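Local atomic coordinates of N-acyl-D-glutamate deacylase (Bordetella bronchiseptica, PDB entry 3GIQ), a protein that catalyses the zinc-dependent hydrolysis of N-acyl-D-glutamate to D-glutamate and a carboxylate, as a member of the amidohydrolase family with its TIM-barrel fold. Residues H66-L71 / G363-P368; V277-Y282 / F355-C360; G286-L291 / H374-G379. All blocks are in the same frame, centred on the assembly; numbering follows the deposited sequence.

Contact 1: H66-L71 / G363-P368; sequences HGHDDL and GSDGLP. With ZN (zinc ion), chain E; G01 (N-[(R)-hydroxy(methyl)phosphoryl]-D-glutamic acid), chain C.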
loop_
_atom_site.group_PDB
_atom_site.type_symbol
_atom_site.label_atom_id
_atom_site.label_comp_id
_atom_site.label_asym_id
_atom_site.label_seq_id
_atom_site.Cartn_x
_atom_site.Cartn_y
_atom_site.Cartn_z
ATOM N N HIS A 66 0.609 -0.909 -0.931
ATOM C CA HIS A 66 0.145 -1.034 0.440
ATOM C C HIS A 66 -0.760 0.111 0.854
ATOM O O HIS A 66 -0.358 1.005 1.602
ATOM C CB HIS A 66 1.312 -1.131 1.424
ATOM C CG HIS A 66 0.919 -1.714 2.745
ATOM N ND1 HIS A 66 1.078 -3.051 3.046
ATOM C CD2 HIS A 66 0.294 -1.161 3.812
ATOM C CE1 HIS A 66 0.568 -3.295 4.240
ATOM N NE2 HIS A 66 0.085 -2.165 4.726
ATOM N N GLY A 67 -1.994 0.080 0.360
ATOM C CA GLY A 67 -2.941 1.116 0.710
ATOM C C GLY A 67 -3.990 0.637 1.700
ATOM O O GLY A 67 -4.238 -0.565 1.835
ATOM N N HIS A 68 -4.579 1.588 2.416
ATOM C CA HIS A 68 -5.644 1.313 3.379
ATOM C C HIS A 68 -6.767 2.295 3.060
ATOM O O HIS A 68 -7.525 2.709 3.938
ATOM C CB HIS A 68 -5.152 1.524 4.820
ATOM C CG HIS A 68 -4.337 0.386 5.353
ATOM N ND1 HIS A 68 -4.834 -0.894 5.470
ATOM C CD2 HIS A 68 -3.054 0.334 5.786
ATOM C CE1 HIS A 68 -3.892 -1.687 5.951
ATOM N NE2 HIS A 68 -2.803 -0.967 6.151
ATOM N N ASP A 69 -6.869 2.647 1.782
ATOM C CA ASP A 69 -7.867 3.603 1.297
ATOM C C ASP A 69 -9.183 2.937 0.881
ATOM O O ASP A 69 -9.988 3.538 0.169
ATOM C CB ASP A 69 -7.286 4.359 0.098
ATOM C CG ASP A 69 -5.824 4.729 0.299
ATOM O OD1 ASP A 69 -5.544 5.769 0.930
ATOM O OD2 ASP A 69 -4.955 3.959 -0.160
ATOM N N ASP A 70 -9.401 1.707 1.333
ATOM C CA ASP A 70 -10.607 0.942 0.990
ATOM C C ASP A 70 -11.919 1.727 0.921
ATOM O O ASP A 70 -12.677 1.603 -0.048
ATOM C CB ASP A 70 -10.808 -0.205 1.987
ATOM C CG ASP A 70 -9.611 -1.122 2.074
ATOM O OD1 ASP A 70 -9.781 -2.336 1.828
ATOM O OD2 ASP A 70 -8.507 -0.633 2.397
ATOM N N LEU A 71 -12.182 2.523 1.952
ATOM C CA LEU A 71 -13.428 3.284 2.052
ATOM C C LEU A 71 -13.351 4.739 1.605
ATOM O O LEU A 71 -14.366 5.444 1.596
ATOM C CB LEU A 71 -13.929 3.238 3.500
ATOM C CG LEU A 71 -13.972 1.850 4.148
ATOM C CD1 LEU A 71 -14.416 1.968 5.603
ATOM C CD2 LEU A 71 -14.914 0.949 3.367
ATOM N N GLY A 363 5.282 0.838 -0.689
ATOM C CA GLY A 363 3.917 0.829 -0.186
ATOM C C GLY A 363 3.827 1.967 0.813
ATOM O O GLY A 363 4.488 1.932 1.850
ATOM N N SER A 364 3.009 2.971 0.515
ATOM C CA SER A 364 2.896 4.134 1.390
ATOM C C SER A 364 2.348 3.834 2.778
ATOM O O SER A 364 2.785 4.430 3.760
ATOM C CB SER A 364 2.026 5.207 0.736
ATOM O OG SER A 364 0.649 4.881 0.841
ATOM N N ASP A 365 1.393 2.910 2.849
ATOM C CA ASP A 365 0.748 2.531 4.101
ATOM C C ASP A 365 0.101 3.754 4.751
ATOM O O ASP A 365 0.057 3.885 5.976
ATOM C CB ASP A 365 1.756 1.891 5.063
ATOM C CG ASP A 365 1.084 1.027 6.120
ATOM O OD1 ASP A 365 -0.152 0.847 6.050
ATOM O OD2 ASP A 365 1.790 0.517 7.016
ATOM N N GLY A 366 -0.398 4.658 3.918
ATOM C CA GLY A 366 -1.048 5.842 4.442
ATOM C C GLY A 366 -2.331 5.478 5.170
ATOM O O GLY A 366 -3.034 4.551 4.772
ATOM N N LEU A 367 -2.623 6.194 6.252
ATOM C CA LEU A 367 -3.840 5.971 7.034
ATOM C C LEU A 367 -4.634 7.262 6.864
ATOM O O LEU A 367 -4.576 8.167 7.702
ATOM C CB LEU A 367 -3.482 5.718 8.501
ATOM C CG LEU A 367 -2.574 4.497 8.699
ATOM C CD1 LEU A 367 -2.282 4.287 10.173
ATOM C CD2 LEU A 367 -3.249 3.261 8.114
ATOM N N PRO A 368 -5.394 7.354 5.762
ATOM C CA PRO A 368 -6.224 8.497 5.372
ATOM C C PRO A 368 -7.319 8.973 6.318
ATOM O O PRO A 368 -7.820 10.084 6.162
ATOM C CB PRO A 368 -6.770 8.067 4.011
ATOM C CG PRO A 368 -6.956 6.602 4.190
ATOM C CD PRO A 368 -5.666 6.195 4.887
HETATM ZN ZN ZN E . -1.047 -1.831 6.472
HETATM C CD G01 C . 3.739 -1.774 14.180
HETATM C CG G01 C . 3.690 -1.749 12.652
HETATM C CB G01 C . 2.409 -1.045 12.182
HETATM C CA G01 C . 2.150 -0.853 10.662
HETATM C C G01 C . 3.265 0.042 10.076
HETATM C C6 G01 C . -1.876 -0.367 9.853
HETATM P P G01 C . -0.309 -1.177 9.576
HETATM O OPA G01 C . -0.015 -1.105 8.017
HETATM O OPB G01 C . -0.394 -2.585 10.034
HETATM N N G01 C . 0.822 -0.272 10.323
HETATM O O G01 C . 3.129 1.280 10.107
HETATM O OXT G01 C . 4.252 -0.552 9.598
HETATM O OE1 G01 C . 4.036 -0.704 14.757
HETATM O OE2 G01 C . 3.464 -2.858 14.725
HETATM O O HOH W 1 -3.291 4.188 2.299
#
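The HxH metal site of an amidohydrolase barrel meets the aspartate that follows its last strand. NE2 of His66 and NE2 of His68 both bind a zinc ion, the latter at 2.0 Å, and Cys95 adds a sulfur. The fourth ligand is OPA of the bound phosphonamidate. Asp365 lies alongside both imidazoles. Its OD1 sits at the edge of the His68 ring and in its plane, 3.0 Å from CD2. The carboxylate plane is turned 74° from the His66 ring. CG of Asp365 stands anti to the backbone N (chi1 -158°), which turns the carboxylate to OPA, with OD2 2.6 Å from it and OD1 2.8 Å. In the amidohydrolase family this aspartate usually acts as general base and acid, and the position here is consistent with that role. The backbones are joined by Asp365 N to His66 O, a bent bond of 2.9 Å. Water 1 accepts from His68 N. Gly363 CA packs 3.6 Å from His66 CB, with no room for a side chain between them. Pro368 CG rests on OD1 of Asp69, whose carboxylate is held by Lys82 and Trp81. The two loops follow strands 57-64 and 360-362, with helix 376-391 packed against Ser364, Leu367 and Pro368.

Contact 2: V277-Y282 / F355-C360; sequences VALDIY and FQHPCC. With G01 (N-[(R)-hydroxy(methyl)phosphoryl]-D-glutamic acid), chain C.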
loop_
_atom_site.group_PDB
_atom_site.type_symbol
_atom_site.label_atom_id
_atom_site.label_comp_id
_atom_site.label_asym_id
_atom_site.label_seq_id
_atom_site.Cartn_x
_atom_site.Cartn_y
_atom_site.Cartn_z
ATOM N N VAL A 277 8.121 -14.520 -4.035
ATOM C CA VAL A 277 8.080 -13.730 -2.819
ATOM C C VAL A 277 8.581 -12.321 -3.080
ATOM O O VAL A 277 9.581 -12.110 -3.772
ATOM C CB VAL A 277 8.928 -14.371 -1.690
ATOM C CG1 VAL A 277 10.381 -14.453 -2.111
ATOM C CG2 VAL A 277 8.788 -13.556 -0.401
ATOM N N ALA A 278 7.860 -11.350 -2.545
ATOM C CA ALA A 278 8.255 -9.962 -2.699
ATOM C C ALA A 278 7.969 -9.272 -1.380
ATOM O O ALA A 278 7.517 -9.903 -0.425
ATOM C CB ALA A 278 7.473 -9.307 -3.830
ATOM N N LEU A 279 8.237 -7.977 -1.321
ATOM C CA LEU A 279 8.005 -7.231 -0.096
ATOM C C LEU A 279 7.855 -5.767 -0.447
ATOM O O LEU A 279 7.994 -5.383 -1.605
ATOM C CB LEU A 279 9.185 -7.405 0.870
ATOM C CG LEU A 279 10.576 -6.973 0.379
ATOM C CD1 LEU A 279 11.465 -6.649 1.564
ATOM C CD2 LEU A 279 11.199 -8.081 -0.467
ATOM N N ASP A 280 7.548 -4.956 0.557
ATOM C CA ASP A 280 7.416 -3.527 0.346
ATOM C C ASP A 280 7.750 -2.777 1.621
ATOM O O ASP A 280 7.749 -3.349 2.713
ATOM C CB ASP A 280 5.999 -3.165 -0.140
ATOM C CG ASP A 280 4.902 -3.667 0.789
ATOM O OD1 ASP A 280 4.722 -3.088 1.883
ATOM O OD2 ASP A 280 4.216 -4.647 0.419
ATOM N N ILE A 281 8.072 -1.500 1.465
ATOM C CA ILE A 281 8.395 -0.641 2.594
ATOM C C ILE A 281 7.932 0.770 2.289
ATOM O O ILE A 281 7.635 1.102 1.139
ATOM C CB ILE A 281 9.938 -0.567 2.862
ATOM C CG1 ILE A 281 10.686 -0.032 1.629
ATOM C CG2 ILE A 281 10.474 -1.936 3.227
ATOM C CD1 ILE A 281 10.760 1.491 1.523
ATOM N N TYR A 282 7.836 1.579 3.339
ATOM C CA TYR A 282 7.536 2.994 3.199
ATOM C C TYR A 282 8.875 3.550 3.692
ATOM O O TYR A 282 9.499 2.979 4.590
ATOM C CB TYR A 282 6.351 3.428 4.072
ATOM C CG TYR A 282 6.323 2.859 5.465
ATOM C CD1 TYR A 282 7.070 3.437 6.494
ATOM C CD2 TYR A 282 5.526 1.756 5.763
ATOM C CE1 TYR A 282 7.017 2.932 7.789
ATOM C CE2 TYR A 282 5.466 1.239 7.054
ATOM C CZ TYR A 282 6.213 1.833 8.060
ATOM O OH TYR A 282 6.150 1.333 9.336
ATOM N N PHE A 355 14.873 -1.701 1.279
ATOM C CA PHE A 355 14.372 -1.181 0.016
ATOM C C PHE A 355 15.275 -1.602 -1.140
ATOM O O PHE A 355 14.812 -1.813 -2.257
ATOM C CB PHE A 355 14.276 0.344 0.059
ATOM C CG PHE A 355 13.883 0.955 -1.255
ATOM C CD1 PHE A 355 12.681 0.603 -1.865
ATOM C CD2 PHE A 355 14.725 1.854 -1.900
ATOM C CE1 PHE A 355 12.328 1.140 -3.102
ATOM C CE2 PHE A 355 14.380 2.393 -3.134
ATOM C CZ PHE A 355 13.182 2.035 -3.736
ATOM N N GLN A 356 16.568 -1.729 -0.874
ATOM C CA GLN A 356 17.491 -2.125 -1.926
ATOM C C GLN A 356 17.311 -3.569 -2.390
ATOM O O GLN A 356 17.796 -3.935 -3.460
ATOM C CB GLN A 356 18.934 -1.895 -1.477
ATOM C CG GLN A 356 19.322 -0.426 -1.445
ATOM C CD GLN A 356 20.755 -0.215 -1.010
ATOM O OE1 GLN A 356 21.144 -0.616 0.086
ATOM N NE2 GLN A 356 21.548 0.418 -1.866
ATOM N N HIS A 357 16.622 -4.391 -1.603
ATOM C CA HIS A 357 16.412 -5.779 -2.010
ATOM C C HIS A 357 15.712 -5.770 -3.371
ATOM O O HIS A 357 14.782 -4.993 -3.594
ATOM C CB HIS A 357 15.567 -6.526 -0.973
ATOM C CG HIS A 357 15.423 -7.987 -1.265
ATOM N ND1 HIS A 357 14.560 -8.470 -2.224
ATOM C CD2 HIS A 357 16.086 -9.062 -0.778
ATOM C CE1 HIS A 357 14.699 -9.782 -2.318
ATOM N NE2 HIS A 357 15.619 -10.165 -1.452
ATOM N N PRO A 358 16.149 -6.636 -4.300
ATOM C CA PRO A 358 15.573 -6.719 -5.647
ATOM C C PRO A 358 14.058 -6.878 -5.751
ATOM O O PRO A 358 13.464 -6.487 -6.753
ATOM C CB PRO A 358 16.311 -7.907 -6.266
ATOM C CG PRO A 358 17.644 -7.872 -5.578
ATOM C CD PRO A 358 17.248 -7.607 -4.144
ATOM N N CYS A 359 13.429 -7.447 -4.728
ATOM C CA CYS A 359 11.986 -7.656 -4.776
ATOM C C CYS A 359 11.178 -6.689 -3.920
ATOM O O CYS A 359 9.999 -6.930 -3.648
ATOM C CB CYS A 359 11.659 -9.093 -4.366
ATOM S SG CYS A 359 12.370 -10.348 -5.464
ATOM N N CYS A 360 11.797 -5.584 -3.516
ATOM C CA CYS A 360 11.097 -4.620 -2.679
ATOM C C CYS A 360 10.396 -3.524 -3.472
ATOM O O CYS A 360 11.008 -2.816 -4.276
ATOM C CB CYS A 360 12.059 -3.987 -1.670
ATOM S SG CYS A 360 11.198 -3.160 -0.308
HETATM C CD G01 C . 3.739 -1.774 14.180
HETATM C CG G01 C . 3.690 -1.749 12.652
HETATM C CB G01 C . 2.409 -1.045 12.182
HETATM C CA G01 C . 2.150 -0.853 10.662
HETATM C C G01 C . 3.265 0.042 10.076
HETATM C C6 G01 C . -1.876 -0.367 9.853
HETATM P P G01 C . -0.309 -1.177 9.576
HETATM O OPA G01 C . -0.015 -1.105 8.017
HETATM O OPB G01 C . -0.394 -2.585 10.034
HETATM N N G01 C . 0.822 -0.272 10.323
HETATM O O G01 C . 3.129 1.280 10.107
HETATM O OXT G01 C . 4.252 -0.552 9.598
HETATM O OE1 G01 C . 4.036 -0.704 14.757
HETATM O OE2 G01 C . 3.464 -2.858 14.725
#
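Leu279 N donates to Cys359 O at 3.1 Å. This backbone bond ties strand 277-281 to the residue just ahead of strand 360-362, its parallel neighbour in the TIM barrel. The N-H points well at the oxygen (159°), but it arrives from above the carbonyl plane. Leu279 also forms a parallel bridge with the next residue, Cys360, whose CA makes a CA-H...O contact with Leu279 O. The pairing continues beyond the contact through Met361.

The side chains fill the space between the strand and the end of helix 348-356. CG of Leu279 takes the position between the backbone N and the carbonyl carbon (chi1 59°). From there CG packs 3.9 Å from Cys360 CB, while the CD2 branch reaches Cys359 and comes within 3.8 Å of His357 ND1. Ile281 touches with both branches: CG1 and CG2 each lie against the sulfur of Cys360, CG1 at 3.7 Å. Its CD1 leans on CB and CD1 of Phe355, and these two side chains cross at about a right angle. Ile354 of the same helix also covers Leu279 and Ile281. Asp280 turns the other way, into the barrel, where its OD1 accepts from His248 N. Just past the strand, Tyr282 OH donates to OXT of the phosphonamidate ligand at 2.7 Å, with OXT in the plane of the tyrosine ring.

The turn that leads into the second strand is a type I turn from His357 to Cys360. The His357 ring is gripped at both nitrogens. NE2 is bonded to Asp268, and ND1 accepts from Cys359 N at 2.9 Å, with the donor tilted 21° out of the ring plane.

Contact 3: G286-L291 / H374-G379; sequences GSSTIL and HPRLWG. With G01 (N-[(R)-hydroxy(methyl)phosphoryl]-D-glutamic acid), chain C.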
loop_
_atom_site.group_PDB
_atom_site.type_symbol
_atom_site.label_atom_id
_atom_site.label_comp_id
_atom_site.label_asym_id
_atom_site.label_seq_id
_atom_site.Cartn_x
_atom_site.Cartn_y
_atom_site.Cartn_z
ATOM N N GLY A 286 9.606 5.266 11.325
ATOM C CA GLY A 286 8.550 5.253 12.320
ATOM C C GLY A 286 7.340 4.557 11.723
ATOM O O GLY A 286 7.034 4.764 10.554
ATOM N N SER A 287 6.665 3.719 12.504
ATOM C CA SER A 287 5.483 3.025 11.998
ATOM C C SER A 287 4.238 3.761 12.485
ATOM O O SER A 287 4.340 4.781 13.164
ATOM C CB SER A 287 5.459 1.580 12.502
ATOM O OG SER A 287 5.295 1.529 13.910
ATOM N N SER A 288 3.066 3.252 12.130
ATOM C CA SER A 288 1.820 3.873 12.570
ATOM C C SER A 288 0.655 2.900 12.454
ATOM O O SER A 288 0.433 2.295 11.406
ATOM C CB SER A 288 1.523 5.131 11.751
ATOM O OG SER A 288 0.363 5.792 12.243
ATOM N N THR A 289 -0.080 2.752 13.548
ATOM C CA THR A 289 -1.230 1.865 13.592
ATOM C C THR A 289 -2.028 2.239 14.835
ATOM O O THR A 289 -1.945 3.375 15.307
ATOM C CB THR A 289 -0.785 0.378 13.654
ATOM O OG1 THR A 289 -1.938 -0.470 13.572
ATOM C CG2 THR A 289 -0.029 0.088 14.945
ATOM N N ILE A 290 -2.802 1.301 15.364
ATOM C CA ILE A 290 -3.589 1.574 16.563
ATOM C C ILE A 290 -2.660 1.802 17.760
ATOM O O ILE A 290 -1.519 1.337 17.759
ATOM C CB ILE A 290 -4.534 0.392 16.891
ATOM C CG1 ILE A 290 -3.723 -0.896 17.061
ATOM C CG2 ILE A 290 -5.562 0.221 15.781
ATOM C CD1 ILE A 290 -4.542 -2.089 17.517
ATOM N N LEU A 291 -3.139 2.532 18.768
ATOM C CA LEU A 291 -2.345 2.772 19.969
ATOM C C LEU A 291 -2.371 1.486 20.787
ATOM O O LEU A 291 -3.440 0.954 21.091
ATOM C CB LEU A 291 -2.926 3.930 20.798
ATOM C CG LEU A 291 -2.274 4.185 22.168
ATOM C CD1 LEU A 291 -0.788 4.487 21.995
ATOM C CD2 LEU A 291 -2.972 5.352 22.865
ATOM N N HIS A 374 0.636 9.908 9.787
ATOM C CA HIS A 374 2.060 9.735 9.576
ATOM C C HIS A 374 2.229 10.342 8.177
ATOM O O HIS A 374 1.417 10.084 7.289
ATOM C CB HIS A 374 2.369 8.235 9.582
ATOM C CG HIS A 374 3.791 7.902 9.271
ATOM N ND1 HIS A 374 4.524 7.011 10.024
ATOM C CD2 HIS A 374 4.602 8.306 8.267
ATOM C CE1 HIS A 374 5.728 6.881 9.497
ATOM N NE2 HIS A 374 5.801 7.657 8.430
ATOM N N PRO A 375 3.270 11.164 7.967
ATOM C CA PRO A 375 3.514 11.808 6.669
ATOM C C PRO A 375 3.626 10.905 5.444
ATOM O O PRO A 375 3.512 11.380 4.315
ATOM C CB PRO A 375 4.790 12.611 6.917
ATOM C CG PRO A 375 5.495 11.800 7.966
ATOM C CD PRO A 375 4.366 11.462 8.906
ATOM N N ARG A 376 3.847 9.612 5.660
ATOM C CA ARG A 376 3.962 8.667 4.551
ATOM C C ARG A 376 2.700 8.700 3.696
ATOM O O ARG A 376 2.719 8.318 2.527
ATOM C CB ARG A 376 4.188 7.250 5.084
ATOM C CG ARG A 376 3.006 6.679 5.846
ATOM C CD ARG A 376 3.417 5.446 6.627
ATOM N NE ARG A 376 2.279 4.790 7.262
ATOM C CZ ARG A 376 2.391 3.870 8.214
ATOM N NH1 ARG A 376 3.592 3.500 8.647
ATOM N NH2 ARG A 376 1.308 3.305 8.720
ATOM N N LEU A 377 1.603 9.162 4.288
ATOM C CA LEU A 377 0.333 9.260 3.579
ATOM C C LEU A 377 0.466 10.157 2.352
ATOM O O LEU A 377 -0.108 9.877 1.294
ATOM C CB LEU A 377 -0.739 9.837 4.510
ATOM C CG LEU A 377 -2.134 10.100 3.923
ATOM C CD1 LEU A 377 -2.776 8.789 3.491
ATOM C CD2 LEU A 377 -2.994 10.790 4.969
ATOM N N TRP A 378 1.237 11.229 2.497
ATOM C CA TRP A 378 1.428 12.192 1.419
ATOM C C TRP A 378 2.808 12.236 0.761
ATOM O O TRP A 378 2.947 12.787 -0.330
ATOM C CB TRP A 378 1.116 13.608 1.920
ATOM C CG TRP A 378 -0.347 13.920 2.104
ATOM C CD1 TRP A 378 -1.146 13.557 3.153
ATOM C CD2 TRP A 378 -1.173 14.671 1.209
ATOM N NE1 TRP A 378 -2.424 14.042 2.965
ATOM C CE2 TRP A 378 -2.466 14.728 1.778
ATOM C CE3 TRP A 378 -0.946 15.305 -0.022
ATOM C CZ2 TRP A 378 -3.528 15.392 1.157
ATOM C CZ3 TRP A 378 -2.003 15.966 -0.638
ATOM C CH2 TRP A 378 -3.279 16.004 -0.045
ATOM N N GLY A 379 3.830 11.676 1.401
ATOM C CA GLY A 379 5.153 11.777 0.807
ATOM C C GLY A 379 5.981 10.546 0.494
ATOM O O GLY A 379 7.132 10.687 0.092
HETATM C CD G01 C . 3.739 -1.774 14.180
HETATM C CG G01 C . 3.690 -1.749 12.652
HETATM C CB G01 C . 2.409 -1.045 12.182
HETATM C CA G01 C . 2.150 -0.853 10.662
HETATM C C G01 C . 3.265 0.042 10.076
HETATM C C6 G01 C . -1.876 -0.367 9.853
HETATM P P G01 C . -0.309 -1.177 9.576
HETATM O OPA G01 C . -0.015 -1.105 8.017
HETATM O OPB G01 C . -0.394 -2.585 10.034
HETATM N N G01 C . 0.822 -0.272 10.323
HETATM O O G01 C . 3.129 1.280 10.107
HETATM O OXT G01 C . 4.252 -0.552 9.598
HETATM O OE1 G01 C . 4.036 -0.704 14.757
HETATM O OE2 G01 C . 3.464 -2.858 14.725
HETATM O O HOH W 2 -0.874 7.560 10.360
#
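Arg376 lays one face of its guanidinium over CB of Ser288, which sits 3.4 Å above the plane and toward its rim. The chain of Arg376 is extended from CG to NE and carries the group from helix 376-391 to strand 286-290. NH1 donates to O of the ligand's alpha-carboxylate at 2.7 Å, and this oxygen lies at the guanidinium edge, in its plane. NH2 adds weak bonds to the same oxygen and to Ser288 O.

Ser288 grips the phosphonamidate ligand through its backbone. Its N donates to that carboxylate oxygen (2.8 Å, 163°), and its O accepts from the ligand N, also at 2.8 Å. The two bonds pair the ligand's amino acid backbone with Ser288 in the manner of a beta-strand neighbour. Ser287 adds a bond from OG to OE1 of the side-chain carboxylate at 2.7 Å. On the other side of the strand, Ser288 OG stands anti to its own N (chi1 -176°) and is bonded to Ala341 O. It also meets water 2, which accepts from His374 N.

CD of Arg376 sits 3.5 Å above the centre of the His374 ring, while His374 CB packs against Ser288 CB. Tyr282 makes a cation-pi contact with the guanidinium. The ligand resembles N-acyl-D-glutamate, and this part of the substrate pocket, completed by Tyr190, Lys250 and Arg295, probably recognises the D-glutamate moiety.

All three contacts touch the phosphonamidate ligand. Contact 1 lies at its phosphoryl end, where Cys95 shares the zinc ion. Contacts 2 and 3 lie at the glutamate end and share the alpha-carboxylate. Contacts 1 and 3 have centres about 10 Å apart and are joined by a long, weak ion pair, Asp365 OD2 to Arg376 NH2 at 3.3 Å. Contact 2 lies in the barrel wall, its centre about 17 Å from that of contact 1. Gly363 N of contact 1 and Ile281 O of contact 2, 3.0 Å apart, probably form a hydrogen bond. Tyr282 OH packs 3.2 Å from Ser287 CA, linking contact 2 to contact 3.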